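PDB 6LSV: jasmonate-induced oxygenase 2 from Arabidopsis thaliana, which hydroxylates jasmonate, the stress hormone that triggers defence signalling, to 12-hydroxyjasmonate, using Fe(II), 2-oxoglutarate and O2. Local coordinates for residues Trp3-Arg9 with Ser123-Lys129; Lys27-Pro33 with Glu219-Ser225; Asp134-Tyr138 with Asn210-Pro216; Gln241-Leu245 with Asn289-Arg294. All coordinates share one frame. Residues are numbered along the deposited sequence.

Contact 1: Trp3-Arg9 with Ser123-Lys129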
# COMPACT_ATOMS: atom_id res chain seq x y z
N TRP A 3 -4.17 22.28 0.39
CA TRP A 3 -5.14 21.62 -0.46
C TRP A 3 -5.91 22.65 -1.29
O TRP A 3 -6.13 23.78 -0.85
CB TRP A 3 -6.11 20.81 0.38
CG TRP A 3 -5.45 19.88 1.36
CD1 TRP A 3 -5.36 20.05 2.71
CD2 TRP A 3 -4.81 18.64 1.06
NE1 TRP A 3 -4.70 18.98 3.27
CE2 TRP A 3 -4.35 18.10 2.28
CE3 TRP A 3 -4.58 17.92 -0.12
CZ2 TRP A 3 -3.67 16.89 2.36
CZ3 TRP A 3 -3.91 16.72 -0.04
CH2 TRP A 3 -3.46 16.22 1.19
N PRO A 4 -6.33 22.28 -2.51
CA PRO A 4 -7.10 23.23 -3.33
C PRO A 4 -8.47 23.57 -2.76
O PRO A 4 -9.09 24.54 -3.22
CB PRO A 4 -7.22 22.51 -4.68
CG PRO A 4 -7.10 21.06 -4.34
CD PRO A 4 -6.11 21.00 -3.20
N GLU A 5 -8.94 22.81 -1.78
CA GLU A 5 -10.29 22.95 -1.23
C GLU A 5 -10.30 22.31 0.15
O GLU A 5 -9.43 21.48 0.45
CB GLU A 5 -11.32 22.28 -2.15
CG GLU A 5 -10.84 20.97 -2.73
CD GLU A 5 -11.78 20.41 -3.76
OE1 GLU A 5 -12.77 21.08 -4.11
OE2 GLU A 5 -11.53 19.27 -4.23
N PRO A 6 -11.25 22.68 1.01
CA PRO A 6 -11.29 22.08 2.35
C PRO A 6 -11.59 20.59 2.28
O PRO A 6 -12.27 20.11 1.37
CB PRO A 6 -12.41 22.85 3.06
CG PRO A 6 -13.21 23.47 1.98
CD PRO A 6 -12.28 23.72 0.84
N ILE A 7 -11.07 19.86 3.26
CA ILE A 7 -11.16 18.41 3.29
C ILE A 7 -12.47 18.00 3.94
O ILE A 7 -12.82 18.48 5.02
CB ILE A 7 -9.97 17.79 4.04
CG1 ILE A 7 -8.81 17.48 3.08
CG2 ILE A 7 -10.38 16.50 4.69
CD1 ILE A 7 -8.39 18.62 2.22
N VAL A 8 -13.20 17.10 3.28
CA VAL A 8 -14.38 16.47 3.86
C VAL A 8 -13.96 15.09 4.35
O VAL A 8 -13.44 14.28 3.57
CB VAL A 8 -15.52 16.37 2.84
CG1 VAL A 8 -16.59 15.43 3.34
CG2 VAL A 8 -16.09 17.74 2.56
N ARG A 9 -14.18 14.81 5.63
CA ARG A 9 -13.86 13.50 6.19
C ARG A 9 -14.97 12.53 5.83
O ARG A 9 -16.13 12.72 6.22
CB ARG A 9 -13.67 13.59 7.70
CG ARG A 9 -12.65 14.63 8.12
CD ARG A 9 -11.29 14.37 7.50
NE ARG A 9 -10.32 15.38 7.91
CZ ARG A 9 -9.05 15.40 7.52
NH1 ARG A 9 -8.59 14.47 6.70
NH2 ARG A 9 -8.24 16.36 7.95
N SER A 123 -7.74 12.46 4.06
CA SER A 123 -8.92 11.98 3.36
C SER A 123 -8.80 11.99 1.85
O SER A 123 -9.71 11.49 1.18
CB SER A 123 -10.16 12.80 3.76
OG SER A 123 -10.75 12.28 4.94
N ARG A 124 -7.72 12.52 1.28
CA ARG A 124 -7.54 12.49 -0.17
C ARG A 124 -6.06 12.37 -0.48
O ARG A 124 -5.19 12.59 0.37
CB ARG A 124 -8.14 13.74 -0.83
CG ARG A 124 -7.31 15.00 -0.65
CD ARG A 124 -7.96 16.21 -1.31
NE ARG A 124 -7.58 16.33 -2.72
CZ ARG A 124 -8.31 16.95 -3.64
NH1 ARG A 124 -9.46 17.52 -3.31
NH2 ARG A 124 -7.88 17.01 -4.89
N LEU A 125 -5.78 12.02 -1.73
CA LEU A 125 -4.41 11.88 -2.23
C LEU A 125 -4.35 12.58 -3.58
O LEU A 125 -5.08 12.22 -4.50
CB LEU A 125 -4.03 10.40 -2.34
CG LEU A 125 -2.65 9.98 -2.86
CD1 LEU A 125 -1.54 10.67 -2.08
CD2 LEU A 125 -2.51 8.47 -2.75
N GLY A 126 -3.50 13.59 -3.68
CA GLY A 126 -3.46 14.46 -4.84
C GLY A 126 -4.06 15.82 -4.54
O GLY A 126 -4.74 16.04 -3.54
N VAL A 127 -3.81 16.75 -5.46
CA VAL A 127 -4.12 18.15 -5.19
C VAL A 127 -4.89 18.79 -6.34
O VAL A 127 -4.89 20.02 -6.47
CB VAL A 127 -2.83 18.94 -4.88
CG1 VAL A 127 -2.20 18.44 -3.59
CG2 VAL A 127 -1.84 18.83 -6.03
N GLU A 128 -5.53 17.98 -7.18
CA GLU A 128 -6.40 18.50 -8.23
C GLU A 128 -7.72 18.96 -7.62
O GLU A 128 -8.34 18.23 -6.84
CB GLU A 128 -6.63 17.45 -9.31
CG GLU A 128 -6.85 18.01 -10.74
CD GLU A 128 -5.81 19.06 -11.17
OE1 GLU A 128 -5.96 20.26 -10.84
OE2 GLU A 128 -4.83 18.66 -11.83
N LYS A 129 -8.17 20.17 -7.98
CA LYS A 129 -9.30 20.77 -7.28
C LYS A 129 -10.63 20.12 -7.63
O LYS A 129 -11.52 20.03 -6.78
CB LYS A 129 -9.38 22.27 -7.55
CG LYS A 129 -10.32 22.97 -6.57
CD LYS A 129 -10.85 24.29 -7.07
CE LYS A 129 -12.36 24.40 -6.90
NZ LYS A 129 -12.98 25.24 -7.97
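Ser123 lies beside the C-terminal end of the tail segment, its CA 5.9 Å from Arg9 CA: Ser123 CB lies 3.8 Å from Ile7 CG2 and 3.6 Å from Val8 O, and Ser123 OG is 3.3 Å from Arg9 CD. The hydroxyl is hydrogen-bonded to Asp137, while the guanidinium of Arg9, the N-cap residue of helix 10-15, pairs with Glu109. Arg124 supplies the one salt bridge, NH1 to Glu5 OE2 at 2.9 Å with an N-H...O angle of 142°; Glu5 OE2 also pairs with Arg24. The arginine folds back over its own loop, with NE donating to Gly126 O at 3.0 Å and NH2 to Glu128 O at a very short 2.3 Å, and these two bonds orient the guanidinium. Pro4 CG lies over one of its faces, 4.2 Å from Arg124 NH2. The N-terminal tail is thus strapped along the loop after edge strand 120-122 of the main sheet, in the double-stranded beta-helix (jelly-roll) fold of this dioxygenase family. Leu125 turns away from the tail and touches bound jasmonate. Gly126, at phi 106° and psi 166°, has backbone angles that call for glycine; its O lies at the edge of the Trp3 ring, 3.7 Å from CZ3. Val127 CG1 meets Trp3 CE3 (4.2 Å), and Val127 O is 3.2 Å from Pro4 CG. Lys129 CB finally packs 3.6 Å from Pro4 CB.

Contact 2: Lys27-Pro33 with Glu219-Ser225. With AKG (2-oxoglutaric acid), chain C.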
# COMPACT_ATOMS: atom_id res chain seq x y z
N LYS A 27 -17.87 7.58 -9.34
CA LYS A 27 -16.89 7.31 -10.38
C LYS A 27 -17.57 7.19 -11.73
O LYS A 27 -18.78 6.92 -11.81
CB LYS A 27 -16.13 6.03 -10.05
CG LYS A 27 -15.54 6.00 -8.65
CD LYS A 27 -14.64 7.20 -8.40
CE LYS A 27 -13.72 6.95 -7.21
NZ LYS A 27 -12.84 8.12 -6.90
N PRO A 28 -16.84 7.41 -12.82
CA PRO A 28 -17.42 7.21 -14.15
C PRO A 28 -17.98 5.80 -14.29
O PRO A 28 -17.49 4.85 -13.67
CB PRO A 28 -16.23 7.43 -15.09
CG PRO A 28 -15.34 8.36 -14.35
CD PRO A 28 -15.49 8.01 -12.89
N ALA A 29 -19.01 5.67 -15.12
CA ALA A 29 -19.60 4.35 -15.35
C ALA A 29 -18.58 3.37 -15.91
O ALA A 29 -18.74 2.16 -15.76
CB ALA A 29 -20.79 4.47 -16.30
N SER A 30 -17.52 3.87 -16.55
CA SER A 30 -16.50 2.98 -17.09
C SER A 30 -15.73 2.25 -16.00
O SER A 30 -15.18 1.17 -16.25
CB SER A 30 -15.52 3.77 -17.93
OG SER A 30 -16.22 4.58 -18.85
N LEU A 31 -15.68 2.81 -14.80
CA LEU A 31 -14.78 2.32 -13.78
C LEU A 31 -15.48 1.96 -12.48
O LEU A 31 -14.81 1.62 -11.50
CB LEU A 31 -13.68 3.36 -13.52
CG LEU A 31 -12.97 3.80 -14.81
CD1 LEU A 31 -12.46 5.23 -14.70
CD2 LEU A 31 -11.84 2.85 -15.20
N ARG A 32 -16.81 2.02 -12.45
CA ARG A 32 -17.57 1.57 -11.29
C ARG A 32 -17.40 0.06 -11.11
O ARG A 32 -17.22 -0.68 -12.09
CB ARG A 32 -19.05 1.90 -11.46
CG ARG A 32 -19.42 3.31 -11.06
CD ARG A 32 -20.80 3.66 -11.58
NE ARG A 32 -20.88 5.06 -11.99
CZ ARG A 32 -21.88 5.57 -12.71
NH1 ARG A 32 -22.88 4.79 -13.10
NH2 ARG A 32 -21.87 6.86 -13.03
N PRO A 33 -17.46 -0.43 -9.87
CA PRO A 33 -17.45 -1.87 -9.63
C PRO A 33 -18.82 -2.49 -9.93
O PRO A 33 -19.09 -2.84 -11.08
CB PRO A 33 -17.11 -1.99 -8.15
CG PRO A 33 -17.55 -0.69 -7.56
CD PRO A 33 -17.41 0.35 -8.62
N GLU A 219 -22.06 0.80 -5.22
CA GLU A 219 -21.88 0.43 -6.62
C GLU A 219 -21.48 1.61 -7.49
O GLU A 219 -21.15 1.41 -8.67
CB GLU A 219 -23.15 -0.23 -7.16
CG GLU A 219 -24.17 0.74 -7.73
CD GLU A 219 -25.06 1.36 -6.67
OE1 GLU A 219 -24.83 1.10 -5.47
OE2 GLU A 219 -25.99 2.11 -7.04
N LEU A 220 -21.49 2.83 -6.95
CA LEU A 220 -21.00 4.01 -7.66
C LEU A 220 -19.65 4.48 -7.15
O LEU A 220 -19.01 5.31 -7.80
CB LEU A 220 -21.99 5.17 -7.54
CG LEU A 220 -23.46 4.97 -7.90
CD1 LEU A 220 -24.23 6.26 -7.64
CD2 LEU A 220 -23.61 4.53 -9.34
N ALA A 221 -19.20 3.97 -6.01
CA ALA A 221 -18.05 4.52 -5.31
C ALA A 221 -16.92 3.50 -5.27
O ALA A 221 -17.10 2.31 -5.56
CB ALA A 221 -18.44 4.94 -3.89
N LEU A 222 -15.74 3.99 -4.90
CA LEU A 222 -14.58 3.15 -4.67
C LEU A 222 -13.93 3.61 -3.38
O LEU A 222 -13.74 4.82 -3.17
CB LEU A 222 -13.58 3.24 -5.83
CG LEU A 222 -13.86 2.37 -7.06
CD1 LEU A 222 -12.89 2.70 -8.18
CD2 LEU A 222 -13.77 0.89 -6.70
N GLY A 223 -13.61 2.66 -2.50
CA GLY A 223 -12.85 3.01 -1.31
C GLY A 223 -11.48 3.55 -1.65
O GLY A 223 -10.98 4.45 -0.98
N LEU A 224 -10.88 3.02 -2.71
CA LEU A 224 -9.58 3.48 -3.19
C LEU A 224 -9.47 3.16 -4.67
O LEU A 224 -9.63 1.99 -5.06
CB LEU A 224 -8.45 2.82 -2.40
CG LEU A 224 -7.06 3.44 -2.49
CD1 LEU A 224 -7.12 4.95 -2.28
CD2 LEU A 224 -6.14 2.78 -1.48
N SER A 225 -9.22 4.17 -5.49
CA SER A 225 -9.19 4.01 -6.94
C SER A 225 -7.96 3.20 -7.38
O SER A 225 -7.00 3.05 -6.61
CB SER A 225 -9.20 5.38 -7.62
OG SER A 225 -10.45 6.02 -7.43
C1 AKG C . -3.38 0.30 0.08
O1 AKG C . -2.25 -0.13 -0.25
O2 AKG C . -3.47 1.44 0.62
C2 AKG C . -4.63 -0.55 -0.19
O5 AKG C . -4.89 -0.82 -1.31
C3 AKG C . -5.53 -1.06 0.94
C4 AKG C . -6.04 -2.46 0.58
C5 AKG C . -7.26 -2.84 1.42
O3 AKG C . -7.51 -4.04 1.70
O4 AKG C . -8.03 -1.93 1.82
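Residues Lys27-Pro33, a loop after helix 10-15, lie against the approach to strand 224-225, where Gly223 and Leu224 both face Val286 in a classic beta bulge. This short strand leads to the iron ligand His227 of the jelly-roll core. One backbone hydrogen bond joins the segments: Lys27 N to Leu220 O, 3.0 Å and almost straight at 179°. The apolar pair is Pro33 CD with Leu222 CD2, 4.2 Å apart. Van der Waals contacts of charged side chains add to it: Lys27 CE is 4.0 Å from Leu222 CB, and Leu220 CD2 sits over one face of the Arg32 guanidinium, 3.7 Å from Arg32 CD. That guanidinium closes its own loop, with Arg32 NE donating to Lys27 O at 2.8 Å. Leu224 points the other way, into the pocket, where its CD2 is 3.7 Å from O2 of 2-oxoglutarate and its side chain also touches jasmonate. At the polar end, Lys27 and Ser225 share Asp134 OD1 as partner, through a salt bridge and a hydrogen bond respectively, with Lys27 NZ 3.2 Å from Ser225 OG.

Contact 3: Asp134-Tyr138 with Asn210-Pro216. With AKG (2-oxoglutaric acid), chain C.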
# COMPACT_ATOMS: atom_id res chain seq x y z
N ASP A 134 -12.22 9.36 -3.23
CA ASP A 134 -12.44 7.98 -2.82
C ASP A 134 -13.16 7.94 -1.47
O ASP A 134 -13.05 8.86 -0.66
CB ASP A 134 -11.11 7.23 -2.73
CG ASP A 134 -10.49 7.00 -4.10
OD1 ASP A 134 -11.22 7.09 -5.11
OD2 ASP A 134 -9.28 6.72 -4.16
N TRP A 135 -13.89 6.85 -1.25
CA TRP A 135 -14.70 6.70 -0.04
C TRP A 135 -13.85 6.09 1.07
O TRP A 135 -14.06 4.96 1.52
CB TRP A 135 -15.93 5.85 -0.32
CG TRP A 135 -17.01 6.02 0.71
CD1 TRP A 135 -17.28 5.18 1.76
CD2 TRP A 135 -17.94 7.10 0.81
NE1 TRP A 135 -18.33 5.67 2.49
CE2 TRP A 135 -18.75 6.85 1.94
CE3 TRP A 135 -18.17 8.26 0.06
CZ2 TRP A 135 -19.78 7.72 2.32
CZ3 TRP A 135 -19.18 9.11 0.45
CH2 TRP A 135 -19.98 8.84 1.56
N SER A 136 -12.88 6.87 1.53
CA SER A 136 -12.02 6.40 2.61
C SER A 136 -11.33 7.58 3.28
O SER A 136 -11.05 8.60 2.64
CB SER A 136 -10.97 5.41 2.12
OG SER A 136 -10.39 5.84 0.90
N ASP A 137 -11.07 7.42 4.57
CA ASP A 137 -10.13 8.22 5.32
C ASP A 137 -8.90 7.36 5.59
O ASP A 137 -8.94 6.14 5.49
CB ASP A 137 -10.73 8.72 6.64
CG ASP A 137 -11.99 9.55 6.43
OD1 ASP A 137 -12.07 10.26 5.40
OD2 ASP A 137 -12.89 9.49 7.29
N TYR A 138 -7.79 8.01 5.94
CA TYR A 138 -6.56 7.27 6.16
C TYR A 138 -5.66 8.02 7.12
O TYR A 138 -5.86 9.21 7.39
CB TYR A 138 -5.83 7.00 4.83
CG TYR A 138 -5.27 8.24 4.19
CD1 TYR A 138 -3.98 8.67 4.48
CD2 TYR A 138 -6.03 8.99 3.29
CE1 TYR A 138 -3.46 9.81 3.90
CE2 TYR A 138 -5.52 10.13 2.70
CZ TYR A 138 -4.23 10.54 3.01
OH TYR A 138 -3.71 11.67 2.43
N ASN A 210 -5.94 2.51 6.32
CA ASN A 210 -7.08 2.95 5.52
C ASN A 210 -8.38 2.59 6.22
O ASN A 210 -8.56 1.45 6.67
CB ASN A 210 -7.04 2.32 4.13
CG ASN A 210 -5.78 2.68 3.36
OD1 ASN A 210 -5.42 3.85 3.24
ND2 ASN A 210 -5.10 1.66 2.84
N TYR A 211 -9.29 3.55 6.29
CA TYR A 211 -10.60 3.37 6.90
C TYR A 211 -11.66 3.55 5.83
O TYR A 211 -11.76 4.62 5.22
CB TYR A 211 -10.82 4.36 8.05
CG TYR A 211 -12.12 4.17 8.78
CD1 TYR A 211 -12.58 2.90 9.10
CD2 TYR A 211 -12.90 5.26 9.15
CE1 TYR A 211 -13.78 2.72 9.77
CE2 TYR A 211 -14.10 5.09 9.82
CZ TYR A 211 -14.53 3.81 10.13
OH TYR A 211 -15.72 3.63 10.80
N TYR A 212 -12.46 2.51 5.60
CA TYR A 212 -13.52 2.52 4.59
C TYR A 212 -14.87 2.44 5.29
O TYR A 212 -15.38 1.34 5.56
CB TYR A 212 -13.35 1.36 3.61
CG TYR A 212 -11.95 1.24 3.05
CD1 TYR A 212 -11.55 2.01 1.97
CD2 TYR A 212 -11.03 0.37 3.62
CE1 TYR A 212 -10.27 1.91 1.46
CE2 TYR A 212 -9.74 0.26 3.12
CZ TYR A 212 -9.37 1.04 2.04
OH TYR A 212 -8.09 0.94 1.53
N PRO A 213 -15.50 3.59 5.62
CA PRO A 213 -16.81 3.56 6.30
C PRO A 213 -17.91 3.02 5.41
O PRO A 213 -17.65 2.70 4.24
CB PRO A 213 -17.04 5.04 6.65
CG PRO A 213 -15.70 5.71 6.50
CD PRO A 213 -15.02 4.96 5.40
N LYS A 214 -19.13 2.91 5.92
CA LYS A 214 -20.21 2.41 5.07
C LYS A 214 -20.58 3.47 4.04
O LYS A 214 -20.45 4.68 4.28
CB LYS A 214 -21.42 1.99 5.91
CG LYS A 214 -21.13 0.97 7.03
CD LYS A 214 -22.20 1.00 8.09
CE LYS A 214 -22.54 2.39 8.58
NZ LYS A 214 -21.48 3.43 8.74
N CYS A 215 -21.01 3.02 2.87
CA CYS A 215 -21.27 3.90 1.75
C CYS A 215 -22.72 3.73 1.30
O CYS A 215 -23.17 2.60 1.08
CB CYS A 215 -20.32 3.59 0.58
SG CYS A 215 -20.54 4.67 -0.84
N PRO A 216 -23.47 4.82 1.14
CA PRO A 216 -24.90 4.68 0.81
C PRO A 216 -25.15 4.07 -0.56
O PRO A 216 -26.18 3.41 -0.74
CB PRO A 216 -25.42 6.12 0.90
CG PRO A 216 -24.21 6.98 0.73
CD PRO A 216 -23.07 6.23 1.33
C1 AKG C . -3.38 0.30 0.08
O1 AKG C . -2.25 -0.13 -0.25
O2 AKG C . -3.47 1.44 0.62
C2 AKG C . -4.63 -0.55 -0.19
O5 AKG C . -4.89 -0.82 -1.31
C3 AKG C . -5.53 -1.06 0.94
C4 AKG C . -6.04 -2.46 0.58
C5 AKG C . -7.26 -2.84 1.42
O3 AKG C . -7.51 -4.04 1.70
O4 AKG C . -8.03 -1.93 1.82
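The indole of Trp135 forms the apolar centre. Cys215 lies over its five-membered ring, with SG 3.9 Å from the centroid and 8° off the normal, a sulfur-aromatic contact, and CB at 3.7 Å in a CH-pi contact. Trp135 CZ2 packs 3.7 Å from Pro216 CD, and Trp135 CD1 lies 4.3 Å from Pro213 CD. At the ring edge, Trp135 NE1 donates to Lys214 O (2.9 Å, 146°), so the N-H of the buried indole has an acceptor. Farther along, strands 137-144 and 204-212 pair as antiparallel neighbours in the major sheet of the jelly roll. Asp137 and Tyr211 make the hydrogen-bonded pair, with Asp137 N to Tyr211 O at 3.0 Å and Tyr211 N to Asp137 O at 2.7 Å; Tyr138 and Asn210 follow as the non-hydrogen-bonded pair, their CA atoms 4.4 Å apart. Asn210 ND2 donates to O2 of 2-oxoglutarate at 2.8 Å, and Tyr212 OH makes a weak bond to its O4 at 2.9 Å, while Asn210 OD1 is taken by Arg208. Strand 204-212 thus offers an amide to one carboxylate and, weakly, a hydroxyl to the other, so a single strand paired with 137-144 contributes to recognition of both ends of the cosubstrate.

Contact 4: Gln241-Leu245 with Asn289-Arg294. With AKG (2-oxoglutaric acid), chain C.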
# COMPACT_ATOMS: atom_id res chain seq x y z
N GLN A 241 -12.33 -9.45 8.23
CA GLN A 241 -13.73 -9.86 8.28
C GLN A 241 -14.50 -9.46 7.02
O GLN A 241 -15.46 -10.14 6.65
CB GLN A 241 -14.43 -9.25 9.50
CG GLN A 241 -13.96 -9.80 10.84
CD GLN A 241 -14.38 -11.25 11.06
OE1 GLN A 241 -13.58 -12.17 10.90
NE2 GLN A 241 -15.64 -11.45 11.43
N VAL A 242 -14.10 -8.38 6.36
CA VAL A 242 -14.90 -7.77 5.30
C VAL A 242 -14.10 -7.74 4.01
O VAL A 242 -12.97 -7.24 3.99
CB VAL A 242 -15.36 -6.36 5.69
CG1 VAL A 242 -16.54 -5.93 4.83
CG2 VAL A 242 -15.72 -6.30 7.17
N PHE A 243 -14.69 -8.24 2.94
CA PHE A 243 -14.03 -8.22 1.64
C PHE A 243 -14.10 -6.81 1.05
O PHE A 243 -15.00 -6.03 1.36
CB PHE A 243 -14.68 -9.23 0.68
CG PHE A 243 -14.77 -10.64 1.23
CD1 PHE A 243 -13.82 -11.12 2.13
CD2 PHE A 243 -15.80 -11.48 0.85
CE1 PHE A 243 -13.91 -12.41 2.62
CE2 PHE A 243 -15.90 -12.77 1.34
CZ PHE A 243 -14.95 -13.23 2.23
N GLY A 244 -13.12 -6.49 0.20
CA GLY A 244 -13.10 -5.20 -0.44
C GLY A 244 -11.89 -4.98 -1.32
O GLY A 244 -11.95 -4.24 -2.30
N LEU A 245 -10.78 -5.64 -0.98
CA LEU A 245 -9.57 -5.51 -1.78
C LEU A 245 -9.72 -6.27 -3.09
O LEU A 245 -10.15 -7.43 -3.11
CB LEU A 245 -8.36 -6.03 -1.00
CG LEU A 245 -7.08 -6.20 -1.82
CD1 LEU A 245 -6.46 -4.84 -2.10
CD2 LEU A 245 -6.12 -7.10 -1.08
N ASN A 289 -19.02 -1.09 0.83
CA ASN A 289 -20.41 -1.51 0.83
C ASN A 289 -21.19 -0.72 1.86
O ASN A 289 -20.63 0.04 2.66
CB ASN A 289 -20.56 -3.03 1.06
CG ASN A 289 -19.75 -3.53 2.22
OD1 ASN A 289 -19.61 -2.86 3.24
ND2 ASN A 289 -19.20 -4.73 2.08
N SER A 290 -22.51 -0.91 1.84
CA SER A 290 -23.43 -0.09 2.61
C SER A 290 -23.59 -0.54 4.05
O SER A 290 -24.11 0.23 4.86
CB SER A 290 -24.81 -0.09 1.93
OG SER A 290 -25.31 -1.41 1.82
N ASP A 291 -23.17 -1.76 4.38
CA ASP A 291 -23.57 -2.38 5.63
C ASP A 291 -22.46 -2.57 6.64
O ASP A 291 -22.75 -2.72 7.83
CB ASP A 291 -24.22 -3.75 5.34
CG ASP A 291 -25.30 -3.65 4.28
OD1 ASP A 291 -26.15 -2.74 4.41
OD2 ASP A 291 -25.31 -4.46 3.33
N LYS A 292 -21.20 -2.58 6.22
CA LYS A 292 -20.10 -2.69 7.17
C LYS A 292 -18.90 -1.91 6.65
O LYS A 292 -18.83 -1.54 5.47
CB LYS A 292 -19.76 -4.16 7.46
CG LYS A 292 -18.94 -4.38 8.74
CD LYS A 292 -19.30 -3.40 9.87
CE LYS A 292 -18.49 -3.70 11.13
NZ LYS A 292 -17.12 -4.20 10.79
N GLU A 293 -17.98 -1.63 7.56
CA GLU A 293 -16.78 -0.87 7.30
C GLU A 293 -15.62 -1.83 7.04
O GLU A 293 -15.78 -3.05 7.05
CB GLU A 293 -16.48 0.05 8.48
CG GLU A 293 -16.67 -0.65 9.83
CD GLU A 293 -15.94 0.05 10.96
OE1 GLU A 293 -16.40 1.12 11.39
OE2 GLU A 293 -14.90 -0.48 11.42
N ARG A 294 -14.44 -1.25 6.83
CA ARG A 294 -13.21 -2.02 6.67
C ARG A 294 -12.06 -1.23 7.28
O ARG A 294 -12.10 0.00 7.34
CB ARG A 294 -12.90 -2.34 5.19
CG ARG A 294 -13.70 -3.49 4.60
CD ARG A 294 -13.23 -3.88 3.19
NE ARG A 294 -12.05 -4.73 3.20
CZ ARG A 294 -10.82 -4.33 2.88
NH1 ARG A 294 -10.60 -3.07 2.52
NH2 ARG A 294 -9.81 -5.19 2.92
C1 AKG C . -3.38 0.30 0.08
O1 AKG C . -2.25 -0.13 -0.25
O2 AKG C . -3.47 1.44 0.62
C2 AKG C . -4.63 -0.55 -0.19
O5 AKG C . -4.89 -0.82 -1.31
C3 AKG C . -5.53 -1.06 0.94
C4 AKG C . -6.04 -2.46 0.58
C5 AKG C . -7.26 -2.84 1.42
O3 AKG C . -7.51 -4.04 1.70
O4 AKG C . -8.03 -1.93 1.82
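Val242 is where the first segment meets the second most extensively. Its CA-to-CB bond points at residues Asn289-Arg294, and its methyl groups reach three of them: CG2 is 3.3 Å from Glu293 O and 4.1 Å from Lys292 CG, while CG1 is 4.0 Å from Asn289 ND2. Val242 CB also packs 3.5 Å from Arg294 CG. The carbonyl of the same residue accepts the hydrogen bond that joins the segments, Arg294 NE to Val242 O, at 2.8 Å and 161°. The CA-to-CB bond of Phe243 points away, and its side chain touches Ala42 and Pro258, but Phe243 O lies 3.3 Å from Arg294 CD. At Gly244 the backbone passes across one face of the guanidinium, Gly244 N being 3.6 Å from Arg294 NE; a CB here would fall 2.6 Å from Arg294 CD, a clash, so glycine leaves room for the arginine. Leu245 starts strand 245-248: its N also lies over the guanidinium face, 4.0 Å from Arg294 NH2, and its CB is 3.5 Å from O3 of 2-oxoglutarate. Arg294, at the start of strand 294-302, sends NH1 to O4 (2.9 Å, 171°) and NH2 to O3 (2.8 Å, 159°) of this cosubstrate. This bidentate pairing matches the charge of the distal carboxylate, and with NE held by Val242 O the guanidinium is oriented for it.

How the contacts relate
From the N terminus, contact 1 closes the first long loop, bringing the tail before helix 10-15 onto the loop after strand 120-122. Contact 2 opens within that loop and closes far beyond it, at strand 224-225, so contacts 1 and 2 cross. Contact 3, joining strands 137-144 and 204-212, is nested inside contact 2. Contact 4 follows in series, tying the loop before strand 245-248 to the one entering strand 294-302. Contact 3 touches each of the others: Asp137 OD1 lies 2.5 Å from Ser123 OG, Asp134 OD1 2.6 Å from Lys27 NZ, and Tyr211 OH 2.7 Å from Glu293 OE1. Contacts 2, 3 and 4 all reach 2-oxoglutarate.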